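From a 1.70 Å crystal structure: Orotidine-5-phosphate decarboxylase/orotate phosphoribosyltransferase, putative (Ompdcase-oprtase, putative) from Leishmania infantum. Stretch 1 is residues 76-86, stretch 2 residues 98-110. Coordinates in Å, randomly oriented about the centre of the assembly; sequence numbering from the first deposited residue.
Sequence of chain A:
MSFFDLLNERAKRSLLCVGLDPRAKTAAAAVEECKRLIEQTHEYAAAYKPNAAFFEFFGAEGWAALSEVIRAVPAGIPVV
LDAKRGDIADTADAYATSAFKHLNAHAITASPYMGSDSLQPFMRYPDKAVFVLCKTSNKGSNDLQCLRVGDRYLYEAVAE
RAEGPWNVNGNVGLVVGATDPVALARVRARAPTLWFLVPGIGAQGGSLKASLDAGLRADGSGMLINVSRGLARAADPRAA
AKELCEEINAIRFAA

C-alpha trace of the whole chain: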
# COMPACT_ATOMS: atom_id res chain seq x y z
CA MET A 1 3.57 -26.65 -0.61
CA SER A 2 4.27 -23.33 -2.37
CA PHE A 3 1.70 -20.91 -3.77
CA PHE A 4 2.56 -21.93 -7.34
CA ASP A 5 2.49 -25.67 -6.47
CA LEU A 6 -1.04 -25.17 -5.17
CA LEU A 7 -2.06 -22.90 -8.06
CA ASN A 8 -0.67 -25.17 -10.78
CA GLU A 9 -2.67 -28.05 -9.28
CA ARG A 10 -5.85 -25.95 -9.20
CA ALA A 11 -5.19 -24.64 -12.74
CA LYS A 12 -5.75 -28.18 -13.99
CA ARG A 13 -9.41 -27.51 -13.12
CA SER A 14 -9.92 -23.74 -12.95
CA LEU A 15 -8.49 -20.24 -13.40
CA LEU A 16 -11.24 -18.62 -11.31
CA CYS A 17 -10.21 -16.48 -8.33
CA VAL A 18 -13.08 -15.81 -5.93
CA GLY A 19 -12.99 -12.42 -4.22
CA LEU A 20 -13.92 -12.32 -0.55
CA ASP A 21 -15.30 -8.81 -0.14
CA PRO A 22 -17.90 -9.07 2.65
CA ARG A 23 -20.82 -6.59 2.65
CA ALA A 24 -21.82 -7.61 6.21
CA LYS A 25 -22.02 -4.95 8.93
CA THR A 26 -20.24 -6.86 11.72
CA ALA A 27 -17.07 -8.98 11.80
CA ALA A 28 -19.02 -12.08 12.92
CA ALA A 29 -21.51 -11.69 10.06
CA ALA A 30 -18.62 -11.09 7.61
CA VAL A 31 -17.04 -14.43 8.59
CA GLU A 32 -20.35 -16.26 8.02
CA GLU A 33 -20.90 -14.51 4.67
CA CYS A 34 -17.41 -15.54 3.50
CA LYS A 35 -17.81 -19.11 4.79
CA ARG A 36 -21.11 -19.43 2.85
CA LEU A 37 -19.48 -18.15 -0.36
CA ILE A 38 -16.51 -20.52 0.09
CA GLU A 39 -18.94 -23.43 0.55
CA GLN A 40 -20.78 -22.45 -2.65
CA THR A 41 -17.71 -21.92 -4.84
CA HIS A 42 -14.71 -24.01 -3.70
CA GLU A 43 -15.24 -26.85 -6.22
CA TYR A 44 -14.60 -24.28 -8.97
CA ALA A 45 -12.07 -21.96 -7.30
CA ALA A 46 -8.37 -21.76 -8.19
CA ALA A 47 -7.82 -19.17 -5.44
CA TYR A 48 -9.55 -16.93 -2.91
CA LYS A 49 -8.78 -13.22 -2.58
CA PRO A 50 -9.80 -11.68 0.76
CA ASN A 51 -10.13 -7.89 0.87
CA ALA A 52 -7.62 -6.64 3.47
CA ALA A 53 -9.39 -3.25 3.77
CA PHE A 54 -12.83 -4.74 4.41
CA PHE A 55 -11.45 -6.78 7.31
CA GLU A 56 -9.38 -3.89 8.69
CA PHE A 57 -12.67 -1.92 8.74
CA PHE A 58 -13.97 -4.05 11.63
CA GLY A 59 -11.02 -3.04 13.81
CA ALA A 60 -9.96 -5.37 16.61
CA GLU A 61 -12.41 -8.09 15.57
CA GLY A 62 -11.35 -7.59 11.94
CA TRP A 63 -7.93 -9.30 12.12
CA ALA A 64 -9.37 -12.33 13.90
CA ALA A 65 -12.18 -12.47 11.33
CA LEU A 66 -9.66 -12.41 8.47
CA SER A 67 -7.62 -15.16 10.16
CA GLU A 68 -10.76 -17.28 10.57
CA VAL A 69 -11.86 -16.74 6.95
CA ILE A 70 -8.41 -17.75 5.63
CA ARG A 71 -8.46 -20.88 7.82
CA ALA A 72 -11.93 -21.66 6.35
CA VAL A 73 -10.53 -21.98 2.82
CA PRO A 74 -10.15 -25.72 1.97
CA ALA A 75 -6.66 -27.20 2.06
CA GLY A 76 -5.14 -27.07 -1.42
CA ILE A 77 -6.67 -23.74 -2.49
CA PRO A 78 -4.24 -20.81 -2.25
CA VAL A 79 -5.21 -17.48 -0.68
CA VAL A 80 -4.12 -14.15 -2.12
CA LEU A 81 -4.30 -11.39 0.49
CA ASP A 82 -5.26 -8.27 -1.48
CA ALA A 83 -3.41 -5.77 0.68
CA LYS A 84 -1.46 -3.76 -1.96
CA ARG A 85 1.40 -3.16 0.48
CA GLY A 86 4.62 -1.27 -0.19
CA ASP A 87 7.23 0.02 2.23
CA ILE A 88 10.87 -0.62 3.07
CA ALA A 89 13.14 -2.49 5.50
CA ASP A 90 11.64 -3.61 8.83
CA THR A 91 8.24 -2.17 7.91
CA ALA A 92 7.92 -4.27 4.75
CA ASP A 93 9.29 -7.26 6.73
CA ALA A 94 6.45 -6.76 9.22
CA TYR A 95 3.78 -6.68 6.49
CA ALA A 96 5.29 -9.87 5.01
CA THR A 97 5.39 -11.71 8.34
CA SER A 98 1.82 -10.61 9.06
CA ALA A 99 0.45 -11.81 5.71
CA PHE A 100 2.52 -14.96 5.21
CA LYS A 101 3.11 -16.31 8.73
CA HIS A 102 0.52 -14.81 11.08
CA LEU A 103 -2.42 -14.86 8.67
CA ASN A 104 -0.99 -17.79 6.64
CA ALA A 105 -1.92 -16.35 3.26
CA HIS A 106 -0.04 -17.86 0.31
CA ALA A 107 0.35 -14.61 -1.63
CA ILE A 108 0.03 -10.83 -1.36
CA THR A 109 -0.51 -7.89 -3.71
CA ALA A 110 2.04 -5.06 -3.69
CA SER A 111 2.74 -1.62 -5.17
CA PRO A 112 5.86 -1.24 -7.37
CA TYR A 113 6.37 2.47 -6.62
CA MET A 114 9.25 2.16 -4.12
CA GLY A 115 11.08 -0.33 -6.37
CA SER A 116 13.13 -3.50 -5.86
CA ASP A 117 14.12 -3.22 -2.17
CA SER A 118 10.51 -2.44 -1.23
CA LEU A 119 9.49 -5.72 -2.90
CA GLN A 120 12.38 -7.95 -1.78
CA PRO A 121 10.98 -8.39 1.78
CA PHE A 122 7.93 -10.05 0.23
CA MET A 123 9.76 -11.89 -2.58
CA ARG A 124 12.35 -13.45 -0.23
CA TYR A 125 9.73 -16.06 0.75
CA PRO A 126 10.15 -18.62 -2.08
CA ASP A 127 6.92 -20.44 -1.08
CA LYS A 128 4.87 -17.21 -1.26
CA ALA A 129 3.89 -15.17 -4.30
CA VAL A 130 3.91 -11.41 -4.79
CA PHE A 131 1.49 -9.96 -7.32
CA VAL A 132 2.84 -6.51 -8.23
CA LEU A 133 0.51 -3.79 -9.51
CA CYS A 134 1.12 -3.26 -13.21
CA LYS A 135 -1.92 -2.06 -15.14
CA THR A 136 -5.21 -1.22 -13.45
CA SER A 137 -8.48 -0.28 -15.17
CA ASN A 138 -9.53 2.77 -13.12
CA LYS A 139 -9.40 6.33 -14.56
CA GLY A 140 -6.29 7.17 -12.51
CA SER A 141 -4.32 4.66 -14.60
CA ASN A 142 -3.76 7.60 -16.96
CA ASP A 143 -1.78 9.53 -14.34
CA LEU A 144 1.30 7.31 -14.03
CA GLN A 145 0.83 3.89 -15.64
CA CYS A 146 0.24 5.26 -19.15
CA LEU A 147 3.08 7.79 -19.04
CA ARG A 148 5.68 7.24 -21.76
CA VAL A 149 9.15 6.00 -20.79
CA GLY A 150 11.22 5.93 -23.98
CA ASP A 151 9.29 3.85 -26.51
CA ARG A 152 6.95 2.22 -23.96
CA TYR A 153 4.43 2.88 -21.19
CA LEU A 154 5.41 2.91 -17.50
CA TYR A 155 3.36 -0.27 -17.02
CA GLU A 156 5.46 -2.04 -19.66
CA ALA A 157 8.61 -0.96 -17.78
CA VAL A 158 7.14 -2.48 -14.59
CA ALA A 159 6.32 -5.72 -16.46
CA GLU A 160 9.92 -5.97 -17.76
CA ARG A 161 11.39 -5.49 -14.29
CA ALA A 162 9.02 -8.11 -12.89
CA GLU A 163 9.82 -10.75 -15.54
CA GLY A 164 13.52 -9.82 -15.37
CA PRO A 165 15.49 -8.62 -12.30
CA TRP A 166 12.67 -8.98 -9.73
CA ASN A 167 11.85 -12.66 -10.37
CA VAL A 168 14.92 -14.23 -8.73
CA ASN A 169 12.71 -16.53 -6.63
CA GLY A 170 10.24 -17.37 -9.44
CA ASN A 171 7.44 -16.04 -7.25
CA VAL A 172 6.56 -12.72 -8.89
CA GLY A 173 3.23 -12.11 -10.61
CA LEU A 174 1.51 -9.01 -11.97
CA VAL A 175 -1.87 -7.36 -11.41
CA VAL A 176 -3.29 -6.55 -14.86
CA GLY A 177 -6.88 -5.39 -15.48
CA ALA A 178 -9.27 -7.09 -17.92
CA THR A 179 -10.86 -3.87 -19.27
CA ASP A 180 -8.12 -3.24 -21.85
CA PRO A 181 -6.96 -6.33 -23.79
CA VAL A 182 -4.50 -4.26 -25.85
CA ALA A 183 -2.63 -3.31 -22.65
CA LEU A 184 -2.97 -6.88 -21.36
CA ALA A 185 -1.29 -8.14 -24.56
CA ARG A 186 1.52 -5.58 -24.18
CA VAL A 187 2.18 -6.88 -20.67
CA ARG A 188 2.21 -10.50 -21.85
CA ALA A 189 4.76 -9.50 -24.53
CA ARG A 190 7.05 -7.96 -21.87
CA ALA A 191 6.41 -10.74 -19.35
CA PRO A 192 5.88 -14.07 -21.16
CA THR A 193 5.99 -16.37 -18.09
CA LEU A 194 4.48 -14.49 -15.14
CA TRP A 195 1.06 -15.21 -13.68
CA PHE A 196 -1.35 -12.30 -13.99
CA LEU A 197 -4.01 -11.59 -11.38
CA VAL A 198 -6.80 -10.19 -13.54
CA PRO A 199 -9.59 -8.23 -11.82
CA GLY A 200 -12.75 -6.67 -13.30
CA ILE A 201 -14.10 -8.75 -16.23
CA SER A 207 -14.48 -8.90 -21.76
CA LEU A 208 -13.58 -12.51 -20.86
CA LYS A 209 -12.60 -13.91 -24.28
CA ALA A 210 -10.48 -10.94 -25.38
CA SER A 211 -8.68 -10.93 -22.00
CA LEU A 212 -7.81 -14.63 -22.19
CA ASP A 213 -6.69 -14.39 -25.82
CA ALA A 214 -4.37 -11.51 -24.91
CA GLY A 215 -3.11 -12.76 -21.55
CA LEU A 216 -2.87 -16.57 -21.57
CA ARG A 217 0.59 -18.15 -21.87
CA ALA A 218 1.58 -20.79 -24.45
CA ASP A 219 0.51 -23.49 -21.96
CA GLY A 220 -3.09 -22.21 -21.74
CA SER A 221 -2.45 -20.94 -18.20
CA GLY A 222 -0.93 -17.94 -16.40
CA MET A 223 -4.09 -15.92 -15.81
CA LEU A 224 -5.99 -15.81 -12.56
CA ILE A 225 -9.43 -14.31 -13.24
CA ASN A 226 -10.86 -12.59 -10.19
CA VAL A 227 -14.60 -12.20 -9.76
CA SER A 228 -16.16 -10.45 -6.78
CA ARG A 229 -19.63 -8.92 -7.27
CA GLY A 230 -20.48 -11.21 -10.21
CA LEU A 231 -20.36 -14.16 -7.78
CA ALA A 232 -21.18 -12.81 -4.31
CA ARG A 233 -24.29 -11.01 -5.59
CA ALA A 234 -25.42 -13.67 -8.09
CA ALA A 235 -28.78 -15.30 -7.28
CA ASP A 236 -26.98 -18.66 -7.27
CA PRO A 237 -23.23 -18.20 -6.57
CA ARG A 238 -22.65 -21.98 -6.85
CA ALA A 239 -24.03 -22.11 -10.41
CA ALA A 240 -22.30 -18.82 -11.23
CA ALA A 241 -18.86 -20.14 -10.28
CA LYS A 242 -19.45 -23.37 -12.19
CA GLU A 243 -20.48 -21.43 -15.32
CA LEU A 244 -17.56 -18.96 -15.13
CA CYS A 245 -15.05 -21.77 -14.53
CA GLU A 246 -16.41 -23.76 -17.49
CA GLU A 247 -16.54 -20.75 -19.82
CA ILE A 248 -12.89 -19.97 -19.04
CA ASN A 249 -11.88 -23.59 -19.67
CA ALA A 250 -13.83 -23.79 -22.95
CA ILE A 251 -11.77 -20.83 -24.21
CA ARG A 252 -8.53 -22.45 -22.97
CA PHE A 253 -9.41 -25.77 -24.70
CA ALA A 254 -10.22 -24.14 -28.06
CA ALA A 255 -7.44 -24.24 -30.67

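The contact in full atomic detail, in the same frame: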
# COMPACT_ATOMS: atom_id res chain seq x y z
N GLY A 76 -5.43 -26.92 -0.00
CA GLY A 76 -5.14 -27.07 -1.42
C GLY A 76 -5.50 -25.87 -2.28
O GLY A 76 -5.07 -25.78 -3.43
N ILE A 77 -6.30 -24.95 -1.74
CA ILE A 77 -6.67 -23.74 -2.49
C ILE A 77 -5.92 -22.54 -1.92
O ILE A 77 -6.11 -22.18 -0.76
CB ILE A 77 -8.20 -23.48 -2.49
CG1 ILE A 77 -8.96 -24.75 -2.92
CG2 ILE A 77 -8.53 -22.30 -3.42
CD1 ILE A 77 -10.50 -24.65 -2.77
N PRO A 78 -5.07 -21.91 -2.75
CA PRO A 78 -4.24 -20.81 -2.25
C PRO A 78 -5.04 -19.54 -2.01
O PRO A 78 -6.07 -19.32 -2.65
CB PRO A 78 -3.22 -20.61 -3.36
CG PRO A 78 -3.91 -21.07 -4.60
CD PRO A 78 -4.81 -22.19 -4.17
N VAL A 79 -4.57 -18.73 -1.06
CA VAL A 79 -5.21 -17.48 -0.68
C VAL A 79 -4.28 -16.33 -1.05
O VAL A 79 -3.11 -16.31 -0.66
CB VAL A 79 -5.51 -17.46 0.84
CG1 VAL A 79 -6.05 -16.10 1.28
CG2 VAL A 79 -6.51 -18.56 1.20
N VAL A 80 -4.83 -15.37 -1.79
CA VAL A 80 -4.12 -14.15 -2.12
C VAL A 80 -4.67 -13.03 -1.24
O VAL A 80 -5.83 -12.65 -1.37
CB VAL A 80 -4.32 -13.77 -3.61
CG1 VAL A 80 -3.56 -12.47 -3.93
CG2 VAL A 80 -3.87 -14.91 -4.53
N LEU A 81 -3.86 -12.51 -0.32
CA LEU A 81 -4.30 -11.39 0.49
C LEU A 81 -4.16 -10.12 -0.34
O LEU A 81 -3.05 -9.73 -0.70
CB LEU A 81 -3.49 -11.29 1.80
CG LEU A 81 -3.87 -10.15 2.75
CD1 LEU A 81 -5.32 -10.26 3.24
CD2 LEU A 81 -2.90 -10.08 3.93
N ASP A 82 -5.29 -9.49 -0.67
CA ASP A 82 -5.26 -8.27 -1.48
C ASP A 82 -5.07 -7.06 -0.58
O ASP A 82 -6.04 -6.41 -0.17
CB ASP A 82 -6.50 -8.12 -2.36
CG ASP A 82 -6.29 -7.14 -3.50
OD1 ASP A 82 -5.23 -6.47 -3.56
OD2 ASP A 82 -7.19 -7.03 -4.35
N ALA A 83 -3.81 -6.78 -0.29
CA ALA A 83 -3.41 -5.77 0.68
C ALA A 83 -2.68 -4.59 0.03
O ALA A 83 -2.55 -3.53 0.66
CB ALA A 83 -2.54 -6.42 1.75
N LYS A 84 -2.20 -4.78 -1.20
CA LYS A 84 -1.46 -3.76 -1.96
C LYS A 84 -0.47 -2.99 -1.07
O LYS A 84 -0.52 -1.76 -0.95
CB LYS A 84 -2.43 -2.83 -2.72
CG LYS A 84 -3.29 -3.59 -3.75
CD LYS A 84 -4.18 -2.64 -4.56
CE LYS A 84 -5.04 -3.40 -5.60
NZ LYS A 84 -6.11 -4.24 -4.98
N ARG A 85 0.43 -3.73 -0.44
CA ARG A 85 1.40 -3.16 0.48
C ARG A 85 2.64 -2.65 -0.26
O ARG A 85 2.94 -3.08 -1.38
CB ARG A 85 1.81 -4.18 1.55
CG ARG A 85 0.66 -4.71 2.41
CD ARG A 85 -0.04 -3.61 3.23
NE ARG A 85 -0.83 -4.15 4.35
CZ ARG A 85 -2.14 -3.98 4.52
NH1 ARG A 85 -2.87 -3.31 3.63
NH2 ARG A 85 -2.74 -4.49 5.59
N GLY A 86 3.36 -1.73 0.36
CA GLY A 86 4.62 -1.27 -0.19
C GLY A 86 5.29 -0.36 0.80
O GLY A 86 4.77 0.71 1.11
N SER A 98 3.25 -10.65 8.77
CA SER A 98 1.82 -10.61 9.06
C SER A 98 1.02 -11.44 8.05
O SER A 98 0.23 -12.30 8.43
CB SER A 98 1.32 -9.17 9.09
OG SER A 98 -0.09 -9.14 9.21
N ALA A 99 1.23 -11.17 6.76
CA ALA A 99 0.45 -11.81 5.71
C ALA A 99 0.77 -13.30 5.55
O ALA A 99 -0.14 -14.11 5.43
CB ALA A 99 0.68 -11.10 4.39
N PHE A 100 2.06 -13.63 5.58
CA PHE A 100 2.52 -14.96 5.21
C PHE A 100 2.60 -15.93 6.38
O PHE A 100 2.36 -17.13 6.21
CB PHE A 100 3.89 -14.88 4.53
CG PHE A 100 3.89 -14.16 3.20
CD1 PHE A 100 2.75 -14.13 2.38
CD2 PHE A 100 5.05 -13.54 2.76
CE1 PHE A 100 2.78 -13.46 1.15
CE2 PHE A 100 5.09 -12.88 1.53
CZ PHE A 100 3.95 -12.84 0.72
N LYS A 101 2.94 -15.44 7.57
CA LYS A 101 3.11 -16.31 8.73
C LYS A 101 1.96 -16.21 9.73
O LYS A 101 1.41 -17.23 10.14
CB LYS A 101 4.46 -16.06 9.42
CG LYS A 101 4.78 -17.07 10.53
CD LYS A 101 6.24 -17.01 10.96
CE LYS A 101 6.51 -15.84 11.90
N HIS A 102 1.60 -14.99 10.12
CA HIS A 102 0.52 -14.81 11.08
C HIS A 102 -0.84 -15.16 10.49
O HIS A 102 -1.60 -15.92 11.09
CB HIS A 102 0.52 -13.40 11.67
CG HIS A 102 1.79 -13.04 12.39
ND1 HIS A 102 2.06 -11.76 12.82
CD2 HIS A 102 2.85 -13.80 12.75
CE1 HIS A 102 3.24 -11.74 13.42
NE2 HIS A 102 3.74 -12.97 13.39
N LEU A 103 -1.14 -14.61 9.32
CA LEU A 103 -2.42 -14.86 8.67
C LEU A 103 -2.41 -16.12 7.80
O LEU A 103 -3.47 -16.65 7.45
CB LEU A 103 -2.87 -13.65 7.84
CG LEU A 103 -3.27 -12.39 8.61
CD1 LEU A 103 -3.35 -11.20 7.65
CD2 LEU A 103 -4.58 -12.58 9.36
N ASN A 104 -1.20 -16.58 7.46
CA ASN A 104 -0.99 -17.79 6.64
C ASN A 104 -1.61 -17.71 5.25
O ASN A 104 -2.12 -18.70 4.71
CB ASN A 104 -1.46 -19.06 7.37
CG ASN A 104 -0.59 -19.41 8.56
OD1 ASN A 104 0.62 -19.61 8.43
ND2 ASN A 104 -1.21 -19.52 9.72
N ALA A 105 -1.58 -16.51 4.67
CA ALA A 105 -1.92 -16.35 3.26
C ALA A 105 -0.76 -16.89 2.43
O ALA A 105 0.37 -16.96 2.90
CB ALA A 105 -2.17 -14.87 2.94
N HIS A 106 -1.06 -17.28 1.19
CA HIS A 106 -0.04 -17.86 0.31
C HIS A 106 0.57 -16.83 -0.64
O HIS A 106 1.60 -17.08 -1.27
CB HIS A 106 -0.64 -19.02 -0.50
CG HIS A 106 -1.40 -20.00 0.35
ND1 HIS A 106 -0.85 -21.19 0.79
CD2 HIS A 106 -2.66 -19.96 0.83
CE1 HIS A 106 -1.75 -21.84 1.51
NE2 HIS A 106 -2.86 -21.12 1.55
N ALA A 107 -0.07 -15.66 -0.72
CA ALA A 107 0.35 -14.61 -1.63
C ALA A 107 -0.17 -13.26 -1.16
O ALA A 107 -1.11 -13.18 -0.35
CB ALA A 107 -0.15 -14.90 -3.05
N ILE A 108 0.44 -12.20 -1.68
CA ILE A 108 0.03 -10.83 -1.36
C ILE A 108 0.10 -9.96 -2.62
O ILE A 108 0.86 -10.27 -3.54
CB ILE A 108 0.92 -10.23 -0.23
CG1 ILE A 108 0.25 -9.02 0.45
CG2 ILE A 108 2.33 -9.91 -0.75
CD1 ILE A 108 1.04 -8.50 1.68
N THR A 109 -0.68 -8.89 -2.66
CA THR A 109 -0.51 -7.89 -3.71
C THR A 109 0.35 -6.74 -3.19
O THR A 109 0.35 -6.46 -1.99
CB THR A 109 -1.86 -7.34 -4.20
OG1 THR A 109 -2.65 -6.91 -3.08
CG2 THR A 109 -2.63 -8.42 -4.97
N ALA A 110 1.07 -6.09 -4.09
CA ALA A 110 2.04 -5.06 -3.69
C ALA A 110 2.19 -3.98 -4.74
O ALA A 110 2.06 -4.25 -5.94
CB ALA A 110 3.40 -5.69 -3.40

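Residues 80-85 and 107-110 are neighbouring parallel strands, with an angle of 45° between their directions. A helix that begins earlier in the chain leads, through a short loop, into the second strand. Asn104, with positive phi, is the first residue to leave helical geometry. Val80 pairs with Ala107 and Leu81 with Ile108. The register then shifts by two residues, so that Arg85 pairs with Ala110 across a beta bulge.

The backbone ladder starts at Val79 O, which accepts a hydrogen bond from His106 N (2.9 Å) and a weak one from Ala107 N (3.1 Å). Leu81 N donates to Ala107 O at 2.8 Å, and Thr109 N donates to Leu81 O at 3.2 Å. Beyond the bulge, Arg85 N donates to Thr109 O at 3.1 Å.

Thr109 fills the bulge with its side chain, in the p rotamer. Thr109 OG1 donates to Asp82 OD1 (2.7 Å) and accepts from Lys84 N (2.9 Å). A hydroxyl suits this place because it can do both. Asp82 OD1 also forms a salt bridge with Lys84 NZ at 2.8 Å, so the buried charges are paired. Lys84 has positive phi and psi, and its extended chain curls at chi4 to bring NZ back to Asp82.

Leu81 makes the main apolar contact. Leu81 CD2 lies 3.8 Å from Ala99 CB and 3.9 Å from Leu103 CD1, while Leu81 CB is 4.0 Å from Ala105 CB. Ala99 on the helix and Ala105 in the loop after it are small enough for Leu81 to pack directly against their CB atoms. On the same sheet face as Leu81, Ile108 CG1 packs 4.0 Å from Ala83 CB and Ile108 CD1 3.9 Å from Arg85 CG. Val80 and Ala107 share the other face, with Val80 CG2 4.0 Å from Ala107 CB. At the start of the contact, His106 CD2 lies 3.6 Å from Pro78 CA. Together the stretches bury 674 Å².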